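Local structure of cystatin-2 (Ornithodoros moubata, 3L0R) at residues 54-60 against 86-92. The protein inhibits cysteine proteinases, with broad specificity for mammalian cathepsins B, C, H, L and S, and is a secreted salivary cystatin of a soft tick. Residues are numbered along the deposited sequence.
Sequences YKLTIEI and STCVAVI
Segments 54-60 and 86-92 are extended beta strands, phi about -95° to -135° and psi about 105° to 165°, paired antiparallel without a bulge. Their short axes approach to 4.5 Å with N-to-C directions 147° apart, the twist usual in such sheets. Y54-I92, L56-A90, I58-C88 and I60-S86 are hydrogen-bonded pairs (CA to CA 5.1-5.4 Å); K55-V91, T57-V89 and E59-T87 are non-hydrogen-bonded pairs (4.5 Å). Each hydrogen-bonded pair exchanges two bonds: Y54 N to I92 O 2.8 Å and I92 N to Y54 O 2.9 Å; L56 N to A90 O and A90 N to L56 O, both 2.7 Å; I58 N to C88 O 2.9 Å and C88 N to I58 O 2.8 Å; I60 N to S86 O 2.6 Å and S86 N to I60 O 2.8 Å. Between them run CA-H...O contacts, the shortest from V91 CA to Y54 O at 3.1 Å. On the face of Y54, L56, I58 and I60, apolar contacts include L56 CD1 to I92 CD1 at 3.5 Å, and I60 (chi1 p) sets CD1 3.5 Å from C88 SG. Across the other, partly exposed face, K55 (chi1 t) lays CD 3.9 Å from both V89 CG1 and V91 CG2, while E59 CG lies 3.7 Å from T87 OG1; the E59 carboxylate forms a salt bridge with K42. The pair forms the middle of the cystatin antiparallel sheet: strand 34-48 adjoins 54-60, and strand 100-108 follows 86-92, with C88 disulfide-bonded to C108. Helix 15-25 packs F17 and L20 on Y54, L20 on L56 and T25 on I58.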
loop_
_atom_site.group_PDB
_atom_site.type_symbol
_atom_site.label_atom_id
_atom_site.label_comp_id
_atom_site.label_asym_id
_atom_site.label_seq_id
_atom_site.Cartn_x
_atom_site.Cartn_y
_atom_site.Cartn_z
ATOM N N TYR A 54 -4.733 -2.800 8.676
ATOM C CA TYR A 54 -4.583 -3.585 7.431
ATOM C C TYR A 54 -3.120 -3.824 7.242
ATOM O O TYR A 54 -2.332 -2.870 7.192
ATOM C CB TYR A 54 -5.144 -2.847 6.222
ATOM C CG TYR A 54 -6.634 -2.601 6.335
ATOM C CD1 TYR A 54 -7.549 -3.504 5.782
ATOM C CD2 TYR A 54 -7.134 -1.478 7.022
ATOM C CE1 TYR A 54 -8.927 -3.296 5.888
ATOM C CE2 TYR A 54 -8.487 -1.260 7.133
ATOM C CZ TYR A 54 -9.377 -2.172 6.570
ATOM O OH TYR A 54 -10.720 -1.968 6.679
ATOM N N LYS A 55 -2.758 -5.106 7.212
ATOM C CA LYS A 55 -1.400 -5.537 6.908
ATOM C C LYS A 55 -1.312 -6.136 5.479
ATOM O O LYS A 55 -1.796 -7.239 5.199
ATOM C CB LYS A 55 -0.887 -6.487 7.991
ATOM C CG LYS A 55 0.495 -7.072 7.697
ATOM C CD LYS A 55 1.349 -7.123 8.928
ATOM C CE LYS A 55 0.965 -8.261 9.822
ATOM N NZ LYS A 55 1.540 -8.061 11.166
ATOM N N LEU A 56 -0.683 -5.383 4.583
ATOM C CA LEU A 56 -0.590 -5.770 3.186
ATOM C C LEU A 56 0.838 -6.111 2.789
ATOM O O LEU A 56 1.761 -5.294 2.963
ATOM C CB LEU A 56 -1.135 -4.655 2.289
ATOM C CG LEU A 56 -2.336 -3.853 2.829
ATOM C CD1 LEU A 56 -2.505 -2.576 2.045
ATOM C CD2 LEU A 56 -3.646 -4.677 2.833
ATOM N N THR A 57 1.006 -7.337 2.297
ATOM C CA THR A 57 2.221 -7.797 1.691
ATOM C C THR A 57 2.017 -7.600 0.177
ATOM O O THR A 57 1.116 -8.182 -0.448
ATOM C CB THR A 57 2.505 -9.278 2.064
ATOM O OG1 THR A 57 2.432 -9.431 3.484
ATOM C CG2 THR A 57 3.890 -9.723 1.608
ATOM N N ILE A 58 2.835 -6.720 -0.386
ATOM C CA ILE A 58 2.670 -6.263 -1.757
ATOM C C ILE A 58 3.989 -6.272 -2.501
ATOM O O ILE A 58 5.066 -6.220 -1.889
ATOM C CB ILE A 58 2.080 -4.834 -1.821
ATOM C CG1 ILE A 58 3.147 -3.799 -1.448
ATOM C CG2 ILE A 58 0.800 -4.724 -0.929
ATOM C CD1 ILE A 58 2.606 -2.487 -0.871
ATOM N N GLU A 59 3.895 -6.360 -3.824
ATOM C CA GLU A 59 5.038 -6.118 -4.686
ATOM C C GLU A 59 4.946 -4.746 -5.306
ATOM O O GLU A 59 3.902 -4.350 -5.837
ATOM C CB GLU A 59 5.169 -7.194 -5.747
ATOM C CG GLU A 59 5.656 -8.488 -5.156
ATOM C CD GLU A 59 5.591 -9.639 -6.120
ATOM O OE1 GLU A 59 5.107 -9.446 -7.261
ATOM O OE2 GLU A 59 6.024 -10.750 -5.728
ATOM N N ILE A 60 6.049 -4.009 -5.203
ATOM C CA ILE A 60 6.108 -2.650 -5.718
ATOM C C ILE A 60 7.166 -2.510 -6.797
ATOM O O ILE A 60 8.061 -3.357 -6.932
ATOM C CB ILE A 60 6.319 -1.593 -4.594
ATOM C CG1 ILE A 60 7.763 -1.626 -4.067
ATOM C CG2 ILE A 60 5.257 -1.766 -3.493
ATOM C CD1 ILE A 60 8.144 -0.438 -3.194
ATOM N N SER A 86 9.746 -5.345 -5.915
ATOM C CA SER A 86 10.211 -5.369 -4.526
ATOM C C SER A 86 9.045 -5.692 -3.629
ATOM O O SER A 86 7.942 -5.184 -3.816
ATOM C CB SER A 86 10.829 -4.033 -4.102
ATOM O OG SER A 86 11.935 -3.708 -4.933
ATOM N N THR A 87 9.303 -6.527 -2.637
ATOM C CA THR A 87 8.276 -6.988 -1.744
ATOM C C THR A 87 8.310 -6.149 -0.483
ATOM O O THR A 87 9.361 -6.014 0.143
ATOM C CB THR A 87 8.484 -8.480 -1.453
ATOM O OG1 THR A 87 8.376 -9.199 -2.687
ATOM C CG2 THR A 87 7.463 -9.010 -0.463
ATOM N N CYS A 88 7.164 -5.572 -0.129
ATOM C CA CYS A 88 7.052 -4.760 1.064
ATOM C C CYS A 88 5.871 -5.205 1.905
ATOM O O CYS A 88 4.931 -5.829 1.400
ATOM C CB CYS A 88 6.869 -3.276 0.722
ATOM S SG CYS A 88 8.061 -2.593 -0.423
ATOM N N VAL A 89 5.924 -4.853 3.188
ATOM C CA VAL A 89 4.809 -5.048 4.100
ATOM C C VAL A 89 4.370 -3.670 4.597
ATOM O O VAL A 89 5.157 -2.939 5.227
ATOM C CB VAL A 89 5.164 -6.000 5.290
ATOM C CG1 VAL A 89 3.985 -6.133 6.248
ATOM C CG2 VAL A 89 5.562 -7.370 4.780
ATOM N N ALA A 90 3.118 -3.319 4.284
ATOM C CA ALA A 90 2.527 -2.056 4.710
ATOM C C ALA A 90 1.418 -2.282 5.734
ATOM O O ALA A 90 0.524 -3.119 5.535
ATOM C CB ALA A 90 1.992 -1.280 3.508
ATOM N N VAL A 91 1.492 -1.533 6.836
ATOM C CA VAL A 91 0.424 -1.505 7.825
ATOM C C VAL A 91 -0.233 -0.128 7.806
ATOM O O VAL A 91 0.437 0.900 8.005
ATOM C CB VAL A 91 0.898 -1.880 9.248
ATOM C CG1 VAL A 91 -0.291 -1.896 10.222
ATOM C CG2 VAL A 91 1.611 -3.239 9.256
ATOM N N ILE A 92 -1.540 -0.150 7.520
ATOM C CA ILE A 92 -2.423 1.016 7.531
ATOM C C ILE A 92 -3.389 0.899 8.693
ATOM O O ILE A 92 -4.084 -0.117 8.843
ATOM C CB ILE A 92 -3.269 1.160 6.215
ATOM C CG1 ILE A 92 -2.375 1.365 5.005
ATOM C CG2 ILE A 92 -4.269 2.336 6.306
ATOM C CD1 ILE A 92 -2.195 0.150 4.202
HETATM O O HOH W 1 11.248 -2.505 -7.722
#